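Local coordinates for protein FmtA (Staphylococcus aureus, PDB 5ZH8), which hydrolyses the ester bonds that hold D-alanine on wall and lipoteichoic acids, and affects methicillin resistance, autolysis and cell wall structure, at residues A[148-152]-A[153-157]; A[227-230]-A[231-235]; A[320-323]-A[324-327]. All coordinates share one frame; numbering follows the deposited sequence.

Interaction 1. Residues A[148-152]-A[153-157]; sequences INDPV and SKYLP
OD2 of Asp150 is gripped by two side chains from the following helical turn: NZ of Lys154 forms a salt bridge to it at 2.7 Å, and OH of Tyr155 adds a weak hydrogen bond at 2.9 Å. The ammonium group meets the oxygen from above the carboxylate plane, 45° out of it. An extended chain, with CG anti to the backbone N (chi1 -169°), carries Lys154 there, and on the way its CD lies over one face of the Tyr155 ring toward the rim. The side chains of Asp150 and Tyr155 cross at about a right angle. The tyrosine hydroxyl has a stronger partner in the backbone N of Asn147, so it joins the turn to the chain just before it, while Lys154 NZ also holds a glycerol.

The backbone of the same turn closes on Val152 O. Leu156 N donates to Val152 O at 2.7 Å, and Tyr155 N makes a weak bond to the same oxygen. Pro151 O takes a weak bond from Lys154 N and approaches CD2 of the Tyr155 ring at 3.4 Å. The Val152 side chain turns away into the core between helices 167-171 and 213-227. The whole is a short helical turn entered through Asp-Pro and left through Leu-Pro, a DPVxxYLP pattern familiar from serine beta-lactamase-like enzymes.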
ATOM      1  N   ILE A 148       5.569  34.240  -5.663  1.00 54.09           N
ATOM      2  CA  ILE A 148       5.825  32.938  -5.044  1.00 53.64           C
ATOM      3  C   ILE A 148       6.665  33.016  -3.758  1.00 55.38           C
ATOM      4  O   ILE A 148       6.590  32.126  -2.911  1.00 55.53           O
ATOM      5  CB  ILE A 148       6.465  31.956  -6.049  1.00 52.28           C
ATOM      6  CG1 ILE A 148       6.179  30.508  -5.641  1.00 51.56           C
ATOM      7  CG2 ILE A 148       7.959  32.211  -6.192  1.00 53.06           C
ATOM      8  CD1 ILE A 148       4.706  30.142  -5.659  1.00 50.96           C
ATOM      9  N   ASN A 149       7.452  34.078  -3.604  1.00 56.95           N
ATOM     10  CA  ASN A 149       8.276  34.248  -2.405  1.00 58.81           C
ATOM     11  C   ASN A 149       7.600  35.065  -1.306  1.00 60.68           C
ATOM     12  O   ASN A 149       8.150  35.197  -0.214  1.00 62.57           O
ATOM     13  CB  ASN A 149       9.614  34.859  -2.793  1.00 60.03           C
ATOM     14  CG  ASN A 149      10.429  33.931  -3.670  1.00 59.05           C
ATOM     15  OD1 ASN A 149      10.873  32.862  -3.227  1.00 58.90           O
ATOM     16  ND2 ASN A 149      10.604  34.316  -4.935  1.00 58.56           N
ATOM     17  N   ASP A 150       6.407  35.599  -1.590  1.00 60.39           N
ATOM     18  CA  ASP A 150       5.597  36.278  -0.574  1.00 62.04           C
ATOM     19  C   ASP A 150       4.924  35.259   0.339  1.00 61.74           C
ATOM     20  O   ASP A 150       4.668  34.130  -0.085  1.00 60.09           O
ATOM     21  CB  ASP A 150       4.525  37.162  -1.226  1.00 62.02           C
ATOM     22  CG  ASP A 150       5.096  38.417  -1.859  1.00 63.01           C
ATOM     23  OD1 ASP A 150       6.280  38.738  -1.632  1.00 64.11           O
ATOM     24  OD2 ASP A 150       4.345  39.089  -2.592  1.00 63.06           O
ATOM     25  N   PRO A 151       4.626  35.657   1.592  1.00 63.66           N
ATOM     26  CA  PRO A 151       4.047  34.739   2.567  1.00 64.04           C
ATOM     27  C   PRO A 151       2.564  34.451   2.347  1.00 63.14           C
ATOM     28  O   PRO A 151       1.883  35.203   1.652  1.00 62.77           O
ATOM     29  CB  PRO A 151       4.258  35.466   3.896  1.00 67.10           C
ATOM     30  CG  PRO A 151       4.247  36.902   3.534  1.00 68.00           C
ATOM     31  CD  PRO A 151       4.863  36.992   2.173  1.00 65.97           C
ATOM     32  N   VAL A 152       2.084  33.359   2.936  1.00 62.86           N
ATOM     33  CA  VAL A 152       0.664  33.001   2.866  1.00 62.33           C
ATOM     34  C   VAL A 152      -0.210  34.059   3.533  1.00 64.41           C
ATOM     35  O   VAL A 152      -1.288  34.381   3.033  1.00 64.14           O
ATOM     36  CB  VAL A 152       0.298  31.618   3.501  1.00 62.20           C
ATOM     37  CG1 VAL A 152      -0.297  30.691   2.454  1.00 59.77           C
ATOM     38  CG2 VAL A 152       1.440  30.925   4.243  1.00 62.76           C
ATOM     39  N   SER A 153       0.261  34.578   4.662  1.00 66.78           N
ATOM     40  CA  SER A 153      -0.494  35.565   5.440  1.00 69.48           C
ATOM     41  C   SER A 153      -0.877  36.794   4.611  1.00 69.55           C
ATOM     42  O   SER A 153      -1.904  37.414   4.862  1.00 71.01           O
ATOM     43  CB  SER A 153       0.294  35.980   6.690  1.00 72.04           C
ATOM     44  OG  SER A 153       1.617  36.371   6.366  1.00 71.48           O
ATOM     45  N   LYS A 154      -0.055  37.133   3.621  1.00 68.44           N
ATOM     46  CA  LYS A 154      -0.348  38.244   2.713  1.00 68.65           C
ATOM     47  C   LYS A 154      -1.653  38.019   1.948  1.00 67.74           C
ATOM     48  O   LYS A 154      -2.502  38.914   1.887  1.00 69.22           O
ATOM     49  CB  LYS A 154       0.804  38.447   1.724  1.00 67.15           C
ATOM     50  CG  LYS A 154       0.711  39.723   0.916  1.00 67.59           C
ATOM     51  CD  LYS A 154       1.772  39.751  -0.161  1.00 66.24           C
ATOM     52  CE  LYS A 154       1.835  41.117  -0.828  1.00 67.30           C
ATOM     53  NZ  LYS A 154       2.493  41.046  -2.160  1.00 65.63           N
ATOM     54  N   TYR A 155      -1.810  36.823   1.384  1.00 65.64           N
ATOM     55  CA  TYR A 155      -2.974  36.506   0.555  1.00 64.74           C
ATOM     56  C   TYR A 155      -4.107  35.855   1.344  1.00 66.39           C
ATOM     57  O   TYR A 155      -5.267  35.911   0.932  1.00 66.41           O
ATOM     58  CB  TYR A 155      -2.564  35.614  -0.619  1.00 61.62           C
ATOM     59  CG  TYR A 155      -1.339  36.119  -1.349  1.00 60.45           C
ATOM     60  CD1 TYR A 155      -1.426  37.145  -2.286  1.00 60.22           C
ATOM     61  CD2 TYR A 155      -0.090  35.577  -1.085  1.00 59.82           C
ATOM     62  CE1 TYR A 155      -0.298  37.614  -2.935  1.00 59.74           C
ATOM     63  CE2 TYR A 155       1.047  36.037  -1.738  1.00 59.26           C
ATOM     64  CZ  TYR A 155       0.938  37.057  -2.662  1.00 59.20           C
ATOM     65  OH  TYR A 155       2.061  37.524  -3.310  1.00 58.54           O
ATOM     66  N   LEU A 156      -3.768  35.256   2.481  1.00 68.22           N
ATOM     67  CA  LEU A 156      -4.730  34.539   3.307  1.00 70.15           C
ATOM     68  C   LEU A 156      -4.553  34.981   4.763  1.00 73.83           C
ATOM     69  O   LEU A 156      -4.033  34.227   5.583  1.00 74.40           O
ATOM     70  CB  LEU A 156      -4.510  33.031   3.135  1.00 68.37           C
ATOM     71  CG  LEU A 156      -5.664  32.086   3.454  1.00 69.05           C
ATOM     72  CD1 LEU A 156      -6.946  32.460   2.701  1.00 69.27           C
ATOM     73  CD2 LEU A 156      -5.235  30.660   3.127  1.00 66.98           C
ATOM     74  N   PRO A 157      -4.986  36.222   5.081  1.00 76.84           N
ATOM     75  CA  PRO A 157      -4.749  36.918   6.363  1.00 80.21           C
ATOM     76  C   PRO A 157      -4.943  36.081   7.623  1.00 82.49           C
ATOM     77  O   PRO A 157      -4.160  36.205   8.564  1.00 84.06           O
ATOM     78  CB  PRO A 157      -5.771  38.054   6.335  1.00 82.05           C
ATOM     79  CG  PRO A 157      -5.972  38.339   4.891  1.00 79.61           C
ATOM     80  CD  PRO A 157      -5.777  37.053   4.153  1.00 76.69           C
TER

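Interaction 2. Residues A[227-230]-A[231-235]; sequences TGKS and YAENY
Tyr231 is the first helical residue after Ser230, the N-cap. With CG anti to the backbone N (chi1 -179°) its ring leaves the turn for helix 129-142, where OH bonds to Thr133 and Ser132. The side chain of Glu224, in the preceding helix, holds the backbone N of Tyr231, and that of Asn48, in helix 47-55, holds the backbone N of Ala232. The methyl of Ala232 comes close to the capping hydroxyl, with CB 3.9 Å from Ser230 OG.

At Glu233 the cap closes: Ser230 OG accepts from Glu233 N at 3.0 Å with an N-H...O angle of 153°, satisfying an amide of the helix's first turn. The Glu233 carboxylate runs back over the loop to Lys229, forming a long, loose salt bridge between OE2 and NZ at 3.6 Å; CD of the lysine lies equally near OE2.

Asn234 N donates almost straight to Ser230 O at 3.0 Å, giving the first regular helical bond. Its side chain meets that of Thr227 from the opposite direction. Thr227 OG1, hydrogen-bonded chiefly to Ile223 O, also accepts from Lys229 N, an ST turn at the exit of helix 213-227.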
ATOM      1  N   THR A 227      -8.405  35.091  -6.137  1.00 55.63           N
ATOM      2  CA  THR A 227      -9.269  35.174  -7.313  1.00 55.60           C
ATOM      3  C   THR A 227     -10.717  35.499  -6.944  1.00 57.75           C
ATOM      4  O   THR A 227     -11.503  35.909  -7.800  1.00 58.59           O
ATOM      5  CB  THR A 227      -9.267  33.854  -8.109  1.00 53.74           C
ATOM      6  OG1 THR A 227      -9.861  32.808  -7.326  1.00 53.86           O
ATOM      7  CG2 THR A 227      -7.849  33.449  -8.496  1.00 51.63           C
ATOM      8  N   GLY A 228     -11.071  35.302  -5.675  1.00 58.76           N
ATOM      9  CA  GLY A 228     -12.448  35.442  -5.230  1.00 61.15           C
ATOM     10  C   GLY A 228     -13.383  34.446  -5.894  1.00 61.15           C
ATOM     11  O   GLY A 228     -14.579  34.688  -5.981  1.00 63.44           O
ATOM     12  N   LYS A 229     -12.842  33.320  -6.352  1.00 59.12           N
ATOM     13  CA  LYS A 229     -13.613  32.326  -7.087  1.00 58.95           C
ATOM     14  C   LYS A 229     -13.216  30.942  -6.644  1.00 57.26           C
ATOM     15  O   LYS A 229     -12.097  30.729  -6.196  1.00 55.63           O
ATOM     16  CB  LYS A 229     -13.395  32.470  -8.593  1.00 58.24           C
ATOM     17  CG  LYS A 229     -13.956  33.760  -9.164  1.00 60.41           C
ATOM     18  CD  LYS A 229     -14.038  33.716 -10.686  1.00 60.37           C
ATOM     19  CE  LYS A 229     -14.864  34.875 -11.227  1.00 63.17           C
ATOM     20  NZ  LYS A 229     -16.268  34.878 -10.707  1.00 65.83           N
ATOM     21  N   SER A 230     -14.141  29.999  -6.781  1.00 57.92           N
ATOM     22  CA  SER A 230     -13.898  28.631  -6.347  1.00 56.77           C
ATOM     23  C   SER A 230     -12.735  28.002  -7.113  1.00 53.95           C
ATOM     24  O   SER A 230     -12.442  28.388  -8.245  1.00 53.10           O
ATOM     25  CB  SER A 230     -15.159  27.787  -6.521  1.00 58.09           C
ATOM     26  OG  SER A 230     -15.375  27.454  -7.884  1.00 57.53           O
ATOM     27  N   TYR A 231     -12.078  27.038  -6.476  1.00 52.79           N
ATOM     28  CA  TYR A 231     -11.011  26.275  -7.106  1.00 50.49           C
ATOM     29  C   TYR A 231     -11.518  25.618  -8.386  1.00 50.28           C
ATOM     30  O   TYR A 231     -10.855  25.674  -9.421  1.00 49.35           O
ATOM     31  CB  TYR A 231     -10.480  25.203  -6.143  1.00 49.71           C
ATOM     32  CG  TYR A 231      -9.350  24.370  -6.715  1.00 47.44           C
ATOM     33  CD1 TYR A 231      -9.613  23.225  -7.460  1.00 46.69           C
ATOM     34  CD2 TYR A 231      -8.019  24.727  -6.515  1.00 46.17           C
ATOM     35  CE1 TYR A 231      -8.587  22.455  -7.985  1.00 44.83           C
ATOM     36  CE2 TYR A 231      -6.987  23.968  -7.034  1.00 44.43           C
ATOM     37  CZ  TYR A 231      -7.274  22.829  -7.771  1.00 43.79           C
ATOM     38  OH  TYR A 231      -6.254  22.064  -8.304  1.00 42.16           O
ATOM     39  N   ALA A 232     -12.695  25.004  -8.305  1.00 51.80           N
ATOM     40  CA  ALA A 232     -13.320  24.329  -9.446  1.00 52.03           C
ATOM     41  C   ALA A 232     -13.491  25.259 -10.637  1.00 52.40           C
ATOM     42  O   ALA A 232     -13.262  24.870 -11.778  1.00 51.73           O
ATOM     43  CB  ALA A 232     -14.679  23.752  -9.037  1.00 54.25           C
ATOM     44  N   GLU A 233     -13.903  26.487 -10.363  1.00 53.94           N
ATOM     45  CA  GLU A 233     -14.074  27.483 -11.406  1.00 54.77           C
ATOM     46  C   GLU A 233     -12.724  27.893 -11.985  1.00 52.83           C
ATOM     47  O   GLU A 233     -12.570  27.975 -13.203  1.00 52.61           O
ATOM     48  CB  GLU A 233     -14.799  28.706 -10.853  1.00 57.03           C
ATOM     49  CG  GLU A 233     -15.192  29.719 -11.913  1.00 58.40           C
ATOM     50  CD  GLU A 233     -16.168  30.756 -11.408  1.00 61.35           C
ATOM     51  OE1 GLU A 233     -16.585  30.686 -10.223  1.00 62.58           O
ATOM     52  OE2 GLU A 233     -16.508  31.658 -12.200  1.00 62.83           O
ATOM     53  N   ASN A 234     -11.751  28.146 -11.114  1.00 51.69           N
ATOM     54  CA  ASN A 234     -10.419  28.506 -11.568  1.00 50.35           C
ATOM     55  C   ASN A 234      -9.836  27.397 -12.436  1.00 49.13           C
ATOM     56  O   ASN A 234      -9.251  27.677 -13.482  1.00 48.66           O
ATOM     57  CB  ASN A 234      -9.492  28.820 -10.388  1.00 49.71           C
ATOM     58  CG  ASN A 234      -9.710  30.219  -9.812  1.00 51.24           C
ATOM     59  OD1 ASN A 234      -9.916  30.386  -8.611  1.00 52.08           O
ATOM     60  ND2 ASN A 234      -9.629  31.237 -10.666  1.00 51.94           N
ATOM     61  N   TYR A 235     -10.012  26.141 -12.019  1.00 48.98           N
ATOM     62  CA  TYR A 235      -9.529  25.009 -12.815  1.00 47.87           C
ATOM     63  C   TYR A 235     -10.188  24.937 -14.193  1.00 48.80           C
ATOM     64  O   TYR A 235      -9.503  24.772 -15.199  1.00 48.05           O
ATOM     65  CB  TYR A 235      -9.737  23.663 -12.114  1.00 47.56           C
ATOM     66  CG  TYR A 235      -9.663  22.520 -13.108  1.00 47.13           C
ATOM     67  CD1 TYR A 235      -8.437  22.008 -13.529  1.00 45.30           C
ATOM     68  CD2 TYR A 235     -10.822  21.991 -13.675  1.00 48.69           C
ATOM     69  CE1 TYR A 235      -8.373  20.991 -14.461  1.00 45.00           C
ATOM     70  CE2 TYR A 235     -10.760  20.972 -14.612  1.00 48.32           C
ATOM     71  CZ  TYR A 235      -9.535  20.482 -14.998  1.00 46.52           C
ATOM     72  OH  TYR A 235      -9.493  19.477 -15.927  1.00 46.89           O
TER

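Interaction 3. Residues A[320-323]-A[324-327]; sequences FGTK and QYPD
The Tyr325 ring has Thr322 OG1 at its edge, near the ring plane, and its far end leads away to pack on Pro315 and Leu316 of helix 310-318 and on Arg330. The ring of Phe320 leads away from 324-327 and packs on Asn390, Lys392 and Arg330; of its side chain, CB comes nearest, 3.7 Å from Asp327 O.

Thr322 fastens the turn. Its OG1 lies between the backbone N and the carbonyl carbon (chi1 64°), where it accepts from Tyr325 N at 2.9 Å; the same hydroxyl is bonded to a carboxylate oxygen of Glu319. In return, Tyr325 O receives Thr322 N at 3.0 Å, a nearly straight bond at hydrogen (171°) that arrives well above the carbonyl plane. Gly321 N adds a weak bond to that oxygen, and Phe320 CA makes a CH...O contact to it. Farther out, Gly321 CA approaches Pro326 O in a second contact of this kind, and the Pro326 ring lies against Thr322 O. Residues 322-325 thus form a tight turn with both central residues, Lys323 and Gln324, helical, closed by the threonine hydroxyl in place of the usual backbone bond; it reverses the chain between helix 310-318 and strand 329-330.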
ATOM      1  N   PHE A 320      16.073  22.077 -12.891  1.00 47.05           N
ATOM      2  CA  PHE A 320      16.175  21.633 -11.502  1.00 46.93           C
ATOM      3  C   PHE A 320      17.592  21.747 -10.972  1.00 49.11           C
ATOM      4  O   PHE A 320      18.552  21.597 -11.723  1.00 50.64           O
ATOM      5  CB  PHE A 320      15.620  20.214 -11.321  1.00 45.47           C
ATOM      6  CG  PHE A 320      16.522  19.119 -11.802  1.00 46.02           C
ATOM      7  CD1 PHE A 320      16.721  18.910 -13.156  1.00 45.99           C
ATOM      8  CD2 PHE A 320      17.122  18.253 -10.898  1.00 46.79           C
ATOM      9  CE1 PHE A 320      17.531  17.876 -13.600  1.00 46.89           C
ATOM     10  CE2 PHE A 320      17.930  17.219 -11.333  1.00 47.63           C
ATOM     11  CZ  PHE A 320      18.133  17.026 -12.688  1.00 47.60           C
ATOM     12  N   GLY A 321      17.704  22.015  -9.672  1.00 49.85           N
ATOM     13  CA  GLY A 321      18.987  22.233  -9.020  1.00 52.22           C
ATOM     14  C   GLY A 321      19.445  23.674  -9.143  1.00 53.68           C
ATOM     15  O   GLY A 321      20.638  23.948  -9.263  1.00 55.70           O
ATOM     16  N   THR A 322      18.486  24.594  -9.097  1.00 52.85           N
ATOM     17  CA  THR A 322      18.758  26.020  -9.223  1.00 54.17           C
ATOM     18  C   THR A 322      18.064  26.781  -8.105  1.00 54.33           C
ATOM     19  O   THR A 322      17.136  26.276  -7.481  1.00 53.04           O
ATOM     20  CB  THR A 322      18.245  26.564 -10.569  1.00 53.16           C
ATOM     21  OG1 THR A 322      16.815  26.448 -10.615  1.00 50.96           O
ATOM     22  CG2 THR A 322      18.854  25.787 -11.729  1.00 53.35           C
ATOM     23  N   LYS A 323      18.457  28.009  -7.898  1.00 56.12           N
ATOM     24  CA  LYS A 323      17.830  28.779  -6.876  1.00 56.50           C
ATOM     25  C   LYS A 323      16.325  28.782  -7.061  1.00 54.02           C
ATOM     26  O   LYS A 323      15.595  28.596  -6.123  1.00 53.81           O
ATOM     27  CB  LYS A 323      18.409  30.180  -6.881  1.00 58.68           C
ATOM     28  CG  LYS A 323      17.692  31.148  -5.983  1.00 59.50           C
ATOM     29  CD  LYS A 323      18.208  31.068  -4.571  1.00 61.76           C
ATOM     30  CE  LYS A 323      17.671  32.213  -3.736  1.00 63.03           C
ATOM     31  NZ  LYS A 323      18.170  33.546  -4.168  1.00 64.68           N
ATOM     32  N   GLN A 324      15.875  28.962  -8.286  1.00 52.56           N
ATOM     33  CA  GLN A 324      14.449  29.029  -8.595  1.00 50.51           C
ATOM     34  C   GLN A 324      13.767  27.684  -8.435  1.00 49.08           C
ATOM     35  O   GLN A 324      12.714  27.593  -7.796  1.00 48.29           O
ATOM     36  CB  GLN A 324      14.241  29.529 -10.024  1.00 49.64           C
ATOM     37  CG  GLN A 324      12.788  29.812 -10.359  1.00 48.06           C
ATOM     38  CD  GLN A 324      12.592  30.366 -11.749  1.00 47.79           C
ATOM     39  OE1 GLN A 324      13.554  30.652 -12.464  1.00 48.96           O
ATOM     40  NE2 GLN A 324      11.338  30.514 -12.146  1.00 46.40           N
ATOM     41  N   TYR A 325      14.367  26.656  -9.030  1.00 49.07           N
ATOM     42  CA  TYR A 325      13.857  25.289  -8.975  1.00 47.96           C
ATOM     43  C   TYR A 325      14.911  24.391  -8.324  1.00 49.54           C
ATOM     44  O   TYR A 325      15.616  23.660  -9.020  1.00 49.50           O
ATOM     45  CB  TYR A 325      13.537  24.794 -10.385  1.00 46.56           C
ATOM     46  CG  TYR A 325      12.420  25.557 -11.053  1.00 45.73           C
ATOM     47  CD1 TYR A 325      11.096  25.277 -10.760  1.00 44.56           C
ATOM     48  CD2 TYR A 325      12.686  26.562 -11.977  1.00 46.41           C
ATOM     49  CE1 TYR A 325      10.064  25.976 -11.366  1.00 44.07           C
ATOM     50  CE2 TYR A 325      11.667  27.265 -12.594  1.00 45.87           C
ATOM     51  CZ  TYR A 325      10.354  26.966 -12.283  1.00 44.72           C
ATOM     52  OH  TYR A 325       9.317  27.653 -12.881  1.00 44.70           O
ATOM     53  N   PRO A 326      15.035  24.454  -6.985  1.00 51.18           N
ATOM     54  CA  PRO A 326      16.102  23.740  -6.272  1.00 53.16           C
ATOM     55  C   PRO A 326      15.954  22.226  -6.271  1.00 52.86           C
ATOM     56  O   PRO A 326      16.954  21.515  -6.263  1.00 54.17           O
ATOM     57  CB  PRO A 326      15.984  24.276  -4.844  1.00 54.41           C
ATOM     58  CG  PRO A 326      14.561  24.667  -4.711  1.00 52.85           C
ATOM     59  CD  PRO A 326      14.171  25.204  -6.055  1.00 51.39           C
ATOM     60  N   ASP A 327      14.720  21.744  -6.270  1.00 51.69           N
ATOM     61  CA  ASP A 327      14.442  20.318  -6.168  1.00 51.52           C
ATOM     62  C   ASP A 327      13.876  19.805  -7.479  1.00 49.97           C
ATOM     63  O   ASP A 327      13.513  20.586  -8.359  1.00 49.54           O
ATOM     64  CB  ASP A 327      13.449  20.053  -5.023  1.00 51.60           C
ATOM     65  CG  ASP A 327      13.901  20.668  -3.697  1.00 53.87           C
ATOM     66  OD1 ASP A 327      15.127  20.668  -3.470  1.00 56.13           O
ATOM     67  OD2 ASP A 327      13.066  21.184  -2.916  1.00 54.15           O
TER

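In the fold
The three contacts follow one another along the chain; none nests in or crosses another, and each closes a local turn. Interaction 1 comes first, forming the short helix 152-155 after helix 129-142 and packing it against helices 167-171 and 213-227. Interaction 2 begins where that last helix ends, closing the link to helix 231-240; its nearest atoms are about 8 Å from those of interaction 1, and both lie on the same side of the chain's centre. Interaction 3 turns the chain into strand 329-330 at the border of the eight-stranded sheet. Lys168 of helix 167-171 touches Asn149 of interaction 1 and bonds to Gln324 O of interaction 3.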